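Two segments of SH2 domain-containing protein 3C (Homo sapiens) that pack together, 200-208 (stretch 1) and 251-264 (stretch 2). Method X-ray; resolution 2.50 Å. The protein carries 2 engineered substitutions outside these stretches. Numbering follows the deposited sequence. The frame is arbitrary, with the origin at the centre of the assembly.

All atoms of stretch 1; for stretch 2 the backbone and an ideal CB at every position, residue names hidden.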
ATOM      1  N   PRO A 200     -16.218  -7.133   0.353  1.00 92.47           N
ATOM      2  CA  PRO A 200     -16.556  -8.318  -0.440  1.00 96.13           C
ATOM      3  C   PRO A 200     -15.750  -8.300  -1.723  1.00103.54           C
ATOM      4  O   PRO A 200     -15.773  -7.328  -2.477  1.00102.31           O
ATOM      5  CB  PRO A 200     -18.052  -8.151  -0.722  1.00 99.89           C
ATOM      6  CG  PRO A 200     -18.327  -6.698  -0.530  1.00 99.96           C
ATOM      7  CD  PRO A 200     -17.359  -6.214   0.508  1.00 94.36           C
ATOM      8  N   LEU A 201     -15.001  -9.369  -1.936  1.00106.57           N
ATOM      9  CA  LEU A 201     -14.102  -9.470  -3.066  1.00100.00           C
ATOM     10  C   LEU A 201     -14.855  -9.170  -4.374  1.00 97.35           C
ATOM     11  O   LEU A 201     -14.288  -8.617  -5.317  1.00 90.54           O
ATOM     12  CB  LEU A 201     -13.509 -10.882  -3.073  1.00 99.40           C
ATOM     13  CG  LEU A 201     -12.273 -11.301  -3.866  1.00 87.77           C
ATOM     14  CD1 LEU A 201     -11.006 -10.646  -3.344  1.00 76.92           C
ATOM     15  CD2 LEU A 201     -12.176 -12.807  -3.766  1.00 90.23           C
ATOM     16  N   SER A 202     -16.142  -9.508  -4.414  1.00 95.47           N
ATOM     17  CA  SER A 202     -16.927  -9.362  -5.639  1.00 96.84           C
ATOM     18  C   SER A 202     -17.198  -7.912  -6.070  1.00 96.12           C
ATOM     19  O   SER A 202     -17.533  -7.663  -7.228  1.00101.55           O
ATOM     20  CB  SER A 202     -18.247 -10.116  -5.523  1.00100.12           C
ATOM     21  OG  SER A 202     -19.181  -9.374  -4.766  1.00106.87           O
ATOM     22  N   ASN A 203     -17.067  -6.961  -5.150  1.00 88.83           N
ATOM     23  CA  ASN A 203     -17.195  -5.551  -5.514  1.00 87.64           C
ATOM     24  C   ASN A 203     -15.858  -4.854  -5.523  1.00 79.20           C
ATOM     25  O   ASN A 203     -15.779  -3.660  -5.809  1.00 92.89           O
ATOM     26  CB  ASN A 203     -18.161  -4.800  -4.582  1.00100.54           C
ATOM     27  CG  ASN A 203     -18.460  -3.368  -5.062  1.00 97.95           C
ATOM     28  OD1 ASN A 203     -19.195  -3.169  -6.029  1.00 90.59           O
ATOM     29  ND2 ASN A 203     -17.892  -2.376  -4.378  1.00 94.50           N
ATOM     30  N   THR A 204     -14.798  -5.601  -5.237  1.00 66.53           N
ATOM     31  CA  THR A 204     -13.481  -4.994  -5.083  1.00 57.30           C
ATOM     32  C   THR A 204     -12.751  -4.776  -6.396  1.00 60.07           C
ATOM     33  O   THR A 204     -12.835  -5.576  -7.336  1.00 61.38           O
ATOM     34  CB  THR A 204     -12.594  -5.815  -4.143  1.00 60.11           C
ATOM     35  OG1 THR A 204     -13.313  -6.076  -2.932  1.00 83.88           O
ATOM     36  CG2 THR A 204     -11.333  -5.058  -3.812  1.00 48.33           C
ATOM     37  N   THR A 205     -11.955  -3.721  -6.396  1.00 53.37           N
ATOM     38  CA  THR A 205     -11.450  -3.111  -7.592  1.00 43.78           C
ATOM     39  C   THR A 205     -10.041  -2.704  -7.272  1.00 54.31           C
ATOM     40  O   THR A 205      -9.185  -2.605  -8.144  1.00 69.00           O
ATOM     41  CB  THR A 205     -12.318  -1.848  -7.864  1.00 63.20           C
ATOM     42  OG1 THR A 205     -13.011  -1.960  -9.122  1.00 61.27           O
ATOM     43  CG2 THR A 205     -11.496  -0.583  -7.792  1.00 43.65           C
ATOM     44  N   PHE A 206      -9.798  -2.463  -5.994  1.00 51.66           N
ATOM     45  CA  PHE A 206      -8.471  -2.133  -5.518  1.00 49.36           C
ATOM     46  C   PHE A 206      -8.413  -2.404  -4.020  1.00 65.35           C
ATOM     47  O   PHE A 206      -8.849  -1.584  -3.225  1.00 73.01           O
ATOM     48  CB  PHE A 206      -8.173  -0.680  -5.805  1.00 41.56           C
ATOM     49  CG  PHE A 206      -6.736  -0.324  -5.660  1.00 42.44           C
ATOM     50  CD1 PHE A 206      -6.202   0.719  -6.382  1.00 44.07           C
ATOM     51  CD2 PHE A 206      -5.916  -1.049  -4.826  1.00 48.43           C
ATOM     52  CE1 PHE A 206      -4.882   1.048  -6.268  1.00 44.92           C
ATOM     53  CE2 PHE A 206      -4.590  -0.717  -4.695  1.00 47.66           C
ATOM     54  CZ  PHE A 206      -4.075   0.335  -5.408  1.00 43.74           C
ATOM     55  N   PRO A 207      -7.845  -3.554  -3.634  1.00 69.73           N
ATOM     56  CA  PRO A 207      -7.913  -4.092  -2.276  1.00 52.10           C
ATOM     57  C   PRO A 207      -7.075  -3.252  -1.335  1.00 50.16           C
ATOM     58  O   PRO A 207      -6.319  -2.366  -1.779  1.00 43.43           O
ATOM     59  CB  PRO A 207      -7.252  -5.450  -2.428  1.00 60.86           C
ATOM     60  CG  PRO A 207      -6.162  -5.165  -3.435  1.00 66.79           C
ATOM     61  CD  PRO A 207      -6.803  -4.229  -4.431  1.00 70.54           C
ATOM     62  N   HIS A 208      -7.196  -3.529  -0.042  1.00 53.12           N
ATOM     63  CA  HIS A 208      -6.427  -2.791   0.951  1.00 57.80           C
ATOM     64  C   HIS A 208      -4.987  -3.356   0.988  1.00 62.01           C
ATOM     65  O   HIS A 208      -4.763  -4.480   1.436  1.00 67.79           O
ATOM     66  CB  HIS A 208      -7.141  -2.873   2.317  1.00 51.55           C
ATOM     67  CG  HIS A 208      -6.568  -1.967   3.359  1.00 53.49           C
ATOM     68  ND1 HIS A 208      -6.156  -0.685   3.085  1.00 53.48           N
ATOM     69  CD2 HIS A 208      -6.325  -2.167   4.681  1.00 64.64           C
ATOM     70  CE1 HIS A 208      -5.685  -0.126   4.190  1.00 56.52           C
ATOM     71  NE2 HIS A 208      -5.778  -1.005   5.171  1.00 60.97           N
ATOM     72  N   UNK A 251      -3.259 -13.468  -5.678  1.00 66.02           N
ATOM     73  CA  UNK A 251      -3.886 -14.558  -6.396  1.00 68.35           C
ATOM     74  C   UNK A 251      -5.136 -14.050  -7.107  1.00 74.61           C
ATOM     75  O   UNK A 251      -5.742 -14.760  -7.897  1.00 79.86           O
ATOM     76  CB  UNK A 251      -4.228 -15.708  -5.446  1.00 68.35           C
ATOM     77  N   UNK A 252      -5.522 -12.815  -6.818  1.00 69.36           N
ATOM     78  CA  UNK A 252      -6.775 -12.290  -7.311  1.00 72.27           C
ATOM     79  C   UNK A 252      -6.596 -11.073  -8.223  1.00 70.30           C
ATOM     80  O   UNK A 252      -7.543 -10.322  -8.460  1.00 67.74           O
ATOM     81  CB  UNK A 252      -7.674 -11.924  -6.128  1.00 72.27           C
ATOM     82  N   UNK A 253      -5.385 -10.881  -8.728  1.00 67.74           N
ATOM     83  CA  UNK A 253      -5.107  -9.778  -9.636  1.00 73.74           C
ATOM     84  C   UNK A 253      -6.045  -9.674 -10.837  1.00 71.00           C
ATOM     85  O   UNK A 253      -6.340  -8.573 -11.310  1.00 72.43           O
ATOM     86  CB  UNK A 253      -3.669  -9.903 -10.142  1.00 73.74           C
ATOM     87  N   UNK A 254      -6.491 -10.828 -11.332  1.00 61.63           N
ATOM     88  CA  UNK A 254      -7.370 -10.909 -12.477  1.00 56.09           C
ATOM     89  C   UNK A 254      -8.809 -10.588 -12.149  1.00 67.34           C
ATOM     90  O   UNK A 254      -9.586 -10.210 -13.031  1.00 73.07           O
ATOM     91  CB  UNK A 254      -7.287 -12.306 -13.094  1.00 56.09           C
ATOM     92  N   UNK A 255      -9.170 -10.728 -10.877  1.00 68.99           N
ATOM     93  CA  UNK A 255     -10.518 -10.402 -10.443  1.00 66.08           C
ATOM     94  C   UNK A 255     -10.663  -8.891 -10.296  1.00 68.90           C
ATOM     95  O   UNK A 255     -11.666  -8.310 -10.703  1.00 77.32           O
ATOM     96  CB  UNK A 255     -10.849 -11.107  -9.126  1.00 66.08           C
ATOM     97  N   UNK A 256      -9.657  -8.251  -9.719  1.00 57.64           N
ATOM     98  CA  UNK A 256      -9.717  -6.814  -9.549  1.00 56.12           C
ATOM     99  C   UNK A 256      -9.725  -6.103 -10.910  1.00 62.61           C
ATOM    100  O   UNK A 256     -10.441  -5.111 -11.095  1.00 69.74           O
ATOM    101  CB  UNK A 256      -8.538  -6.334  -8.700  1.00 56.12           C
ATOM    102  N   UNK A 257      -8.934  -6.614 -11.852  1.00 51.86           N
ATOM    103  CA  UNK A 257      -8.873  -6.037 -13.187  1.00 56.53           C
ATOM    104  C   UNK A 257     -10.255  -6.105 -13.836  1.00 62.81           C
ATOM    105  O   UNK A 257     -10.795  -5.083 -14.285  1.00 63.23           O
ATOM    106  CB  UNK A 257      -7.834  -6.761 -14.045  1.00 56.53           C
ATOM    107  N   UNK A 258     -10.819  -7.315 -13.862  1.00 60.59           N
ATOM    108  CA  UNK A 258     -12.179  -7.539 -14.332  1.00 62.36           C
ATOM    109  C   UNK A 258     -13.174  -6.552 -13.726  1.00 68.17           C
ATOM    110  O   UNK A 258     -13.764  -5.753 -14.441  1.00 70.89           O
ATOM    111  CB  UNK A 258     -12.610  -8.971 -14.010  1.00 62.36           C
ATOM    112  N   UNK A 259     -13.361  -6.628 -12.410  1.00 65.05           N
ATOM    113  CA  UNK A 259     -14.258  -5.719 -11.713  1.00 60.45           C
ATOM    114  C   UNK A 259     -14.067  -4.296 -12.169  1.00 60.69           C
ATOM    115  O   UNK A 259     -15.020  -3.617 -12.532  1.00 74.25           O
ATOM    116  CB  UNK A 259     -14.048  -5.813 -10.200  1.00 60.45           C
ATOM    117  N   UNK A 260     -12.823  -3.844 -12.141  1.00 53.11           N
ATOM    118  CA  UNK A 260     -12.499  -2.472 -12.496  1.00 48.75           C
ATOM    119  C   UNK A 260     -12.901  -2.162 -13.949  1.00 63.60           C
ATOM    120  O   UNK A 260     -13.352  -1.066 -14.252  1.00 64.54           O
ATOM    121  CB  UNK A 260     -11.004  -2.218 -12.293  1.00 48.75           C
ATOM    122  N   UNK A 261     -12.732  -3.124 -14.850  1.00 66.69           N
ATOM    123  CA  UNK A 261     -13.019  -2.851 -16.248  1.00 69.45           C
ATOM    124  C   UNK A 261     -14.527  -2.831 -16.507  1.00 71.15           C
ATOM    125  O   UNK A 261     -15.020  -2.052 -17.339  1.00 71.77           O
ATOM    126  CB  UNK A 261     -12.341  -3.893 -17.140  1.00 69.45           C
ATOM    127  N   UNK A 262     -15.248  -3.688 -15.788  1.00 66.20           N
ATOM    128  CA  UNK A 262     -16.699  -3.737 -15.864  1.00 71.55           C
ATOM    129  C   UNK A 262     -17.369  -2.548 -15.173  1.00 75.62           C
ATOM    130  O   UNK A 262     -18.428  -2.097 -15.580  1.00 76.77           O
ATOM    131  CB  UNK A 262     -17.202  -5.043 -15.246  1.00 71.55           C
ATOM    132  N   UNK A 263     -16.745  -2.058 -14.115  1.00 67.54           N
ATOM    133  CA  UNK A 263     -17.312  -0.975 -13.342  1.00 64.17           C
ATOM    134  C   UNK A 263     -17.103   0.334 -14.088  1.00 71.13           C
ATOM    135  O   UNK A 263     -17.730   1.341 -13.782  1.00 69.53           O
ATOM    136  CB  UNK A 263     -16.691  -0.916 -11.945  1.00 64.17           C
ATOM    137  N   UNK A 264     -16.210   0.322 -15.072  1.00 74.85           N
ATOM    138  CA  UNK A 264     -15.863   1.550 -15.778  1.00 64.36           C
ATOM    139  C   UNK A 264     -16.230   1.466 -17.254  1.00 65.48           C
ATOM    140  O   UNK A 264     -15.857   2.330 -18.049  1.00 64.84           O
ATOM    141  CB  UNK A 264     -14.369   1.845 -15.626  1.00 64.36           C
TER

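The ideal CB at position 251 has nothing of stretch 1 within 5.5 Å, so stretch 1 sets no preference; the residue is His251. At 252 the CA-to-CB bond points toward stretch 1, and the ideal CB lies 4.5 Å from Leu201 CD1. An apolar or flat side chain could cover the leucine, while the N-cap position also tolerates small polar residues. The deposited His252 (chi1 m) brings its CE1 to 3.0 Å from Leu201 CD2, a very close approach.

Positions 253 and 254 open the helix beyond the reach of stretch 1, which sets no preference at either. They are Gly253 and Gly254.

At 255 the bond again points toward stretch 1, with the ideal CB 5.5 Å from Leu201 CG. That gap suits a medium or long apolar side chain, such as leucine, isoleucine or methionine. Leu255 fills it, placing CD2 3.3 Å from Leu201 CG.

Position 256 is the point of closest backbone approach, its CA 4.5 Å from Thr205 CA. Its CA-to-CB bond runs sideways, past the Thr205 carbonyl and along a surface made by Leu201, Thr204 and Pro207. A long apolar or aromatic group would suit this surface. Tyr256 (chi1 m) lays one ring face against Pro207, whose CD stands 4.2 Å from the Tyr256 ring centroid and almost on the ring normal, a CH-pi contact. Thr204 CG2 approaches Tyr256 CE1 to 3.6 Å.

Positions 257, pointing away, and 258, pointing sideways, have no contact with stretch 1; they hold His257 and Thr258.

At 259 the ideal CB points toward stretch 1 and sits only 3.1 Å from Thr204 O. The carbonyls of Leu201 and Ser202 are also near, so a short side chain carrying a donor is favoured; asparagine, serine or threonine could be considered. In Asn259, ND2 donates a very short hydrogen bond of 2.5 Å to Thr204 O and a weak one of 3.4 Å to Leu201 O, tying the helix to the loop at Thr204 and, weakly, to the 3-10 turn at Leu201.

At 260 a sideways CB 3.8 Å from Thr205 OG1 favours a small residue, and Ala260 packs its CA 3.5 Å from Thr205 OG1.

At 261 the bond points away and 262 is out of reach, so stretch 1 sets no preference; they are Glu261 and Val262. At 263 the bond points toward stretch 1, but the Asn203 amide is distant, so lysine or arginine could span the gap. Lys263 does so: its NZ makes a weak 3.4 Å hydrogen bond to Asn203 OD1. Position 264, out of reach, is Leu264.

Stretch 2 251-264: HHGGLYHTNAEVKL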
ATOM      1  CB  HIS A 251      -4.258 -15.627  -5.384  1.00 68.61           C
ATOM      2  CG  HIS A 251      -5.048 -16.764  -5.946  1.00 74.66           C
ATOM      3  ND1 HIS A 251      -4.467 -17.800  -6.648  1.00 81.36           N
ATOM      4  CD2 HIS A 251      -6.374 -17.048  -5.878  1.00 69.57           C
ATOM      5  CE1 HIS A 251      -5.402 -18.665  -7.002  1.00 82.77           C
ATOM      6  NE2 HIS A 251      -6.568 -18.231  -6.552  1.00 81.29           N
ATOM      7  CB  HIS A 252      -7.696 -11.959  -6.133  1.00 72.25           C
ATOM      8  CG  HIS A 252      -8.370 -13.159  -5.551  1.00 72.74           C
ATOM      9  ND1 HIS A 252      -9.074 -13.117  -4.368  1.00 74.60           N
ATOM     10  CD2 HIS A 252      -8.447 -14.435  -5.989  1.00 78.16           C
ATOM     11  CE1 HIS A 252      -9.561 -14.318  -4.104  1.00 71.13           C
ATOM     12  NE2 HIS A 252      -9.197 -15.135  -5.072  1.00 75.04           N
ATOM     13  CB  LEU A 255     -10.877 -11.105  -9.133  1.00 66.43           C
ATOM     14  CG  LEU A 255     -12.272 -10.717  -8.612  1.00 69.98           C
ATOM     15  CD1 LEU A 255     -13.336 -11.397  -9.451  1.00 72.68           C
ATOM     16  CD2 LEU A 255     -12.464 -11.060  -7.139  1.00 67.86           C
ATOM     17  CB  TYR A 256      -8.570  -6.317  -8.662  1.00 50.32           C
ATOM     18  CG  TYR A 256      -8.476  -7.066  -7.356  1.00 63.68           C
ATOM     19  CD1 TYR A 256      -9.557  -7.104  -6.492  1.00 65.88           C
ATOM     20  CD2 TYR A 256      -7.309  -7.746  -6.988  1.00 63.51           C
ATOM     21  CE1 TYR A 256      -9.496  -7.777  -5.303  1.00 71.62           C
ATOM     22  CE2 TYR A 256      -7.240  -8.430  -5.781  1.00 66.07           C
ATOM     23  CZ  TYR A 256      -8.337  -8.439  -4.945  1.00 71.79           C
ATOM     24  OH  TYR A 256      -8.307  -9.112  -3.750  1.00 71.91           O
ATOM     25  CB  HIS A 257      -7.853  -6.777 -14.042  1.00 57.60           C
ATOM     26  CG  HIS A 257      -8.060  -6.604 -15.516  1.00 58.17           C
ATOM     27  ND1 HIS A 257      -7.680  -5.464 -16.198  1.00 52.42           N
ATOM     28  CD2 HIS A 257      -8.598  -7.437 -16.439  1.00 47.38           C
ATOM     29  CE1 HIS A 257      -7.980  -5.602 -17.481  1.00 50.49           C
ATOM     30  NE2 HIS A 257      -8.543  -6.785 -17.652  1.00 59.21           N
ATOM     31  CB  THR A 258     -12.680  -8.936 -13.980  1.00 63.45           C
ATOM     32  OG1 THR A 258     -12.018  -9.906 -14.797  1.00 62.88           O
ATOM     33  CG2 THR A 258     -14.182  -9.013 -14.219  1.00 73.17           C
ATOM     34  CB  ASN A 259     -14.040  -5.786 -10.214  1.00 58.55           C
ATOM     35  CG  ASN A 259     -14.547  -7.066  -9.629  1.00 62.83           C
ATOM     36  OD1 ASN A 259     -15.366  -7.760 -10.245  1.00 65.41           O
ATOM     37  ND2 ASN A 259     -14.079  -7.395  -8.430  1.00 54.53           N
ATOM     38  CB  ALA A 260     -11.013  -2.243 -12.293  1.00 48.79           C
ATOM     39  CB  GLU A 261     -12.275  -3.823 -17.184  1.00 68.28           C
ATOM     40  CG  GLU A 261     -11.439  -3.083 -18.231  1.00 74.58           C
ATOM     41  CD  GLU A 261     -10.551  -3.987 -19.073  1.00 86.88           C
ATOM     42  OE1 GLU A 261      -9.360  -3.638 -19.270  1.00 85.76           O
ATOM     43  OE2 GLU A 261     -11.042  -5.032 -19.554  1.00 91.87           O
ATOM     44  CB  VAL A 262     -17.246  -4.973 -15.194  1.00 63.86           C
ATOM     45  CG1 VAL A 262     -18.761  -4.820 -15.022  1.00 71.96           C
ATOM     46  CG2 VAL A 262     -16.933  -6.166 -16.017  1.00 57.02           C
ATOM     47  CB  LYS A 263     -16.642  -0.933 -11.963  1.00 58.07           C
ATOM     48  CG  LYS A 263     -17.277   0.034 -11.008  1.00 63.59           C
ATOM     49  CD  LYS A 263     -16.492   0.188  -9.717  1.00 65.15           C
ATOM     50  CE  LYS A 263     -16.662  -1.012  -8.811  1.00 64.11           C
ATOM     51  NZ  LYS A 263     -18.058  -1.484  -8.783  1.00 55.75           N
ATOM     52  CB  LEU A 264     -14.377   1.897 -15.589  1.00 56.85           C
ATOM     53  CG  LEU A 264     -14.021   2.437 -14.185  1.00 67.04           C
ATOM     54  CD1 LEU A 264     -12.563   2.812 -14.036  1.00 69.10           C
ATOM     55  CD2 LEU A 264     -14.859   3.643 -13.843  1.00 68.40           C
TER
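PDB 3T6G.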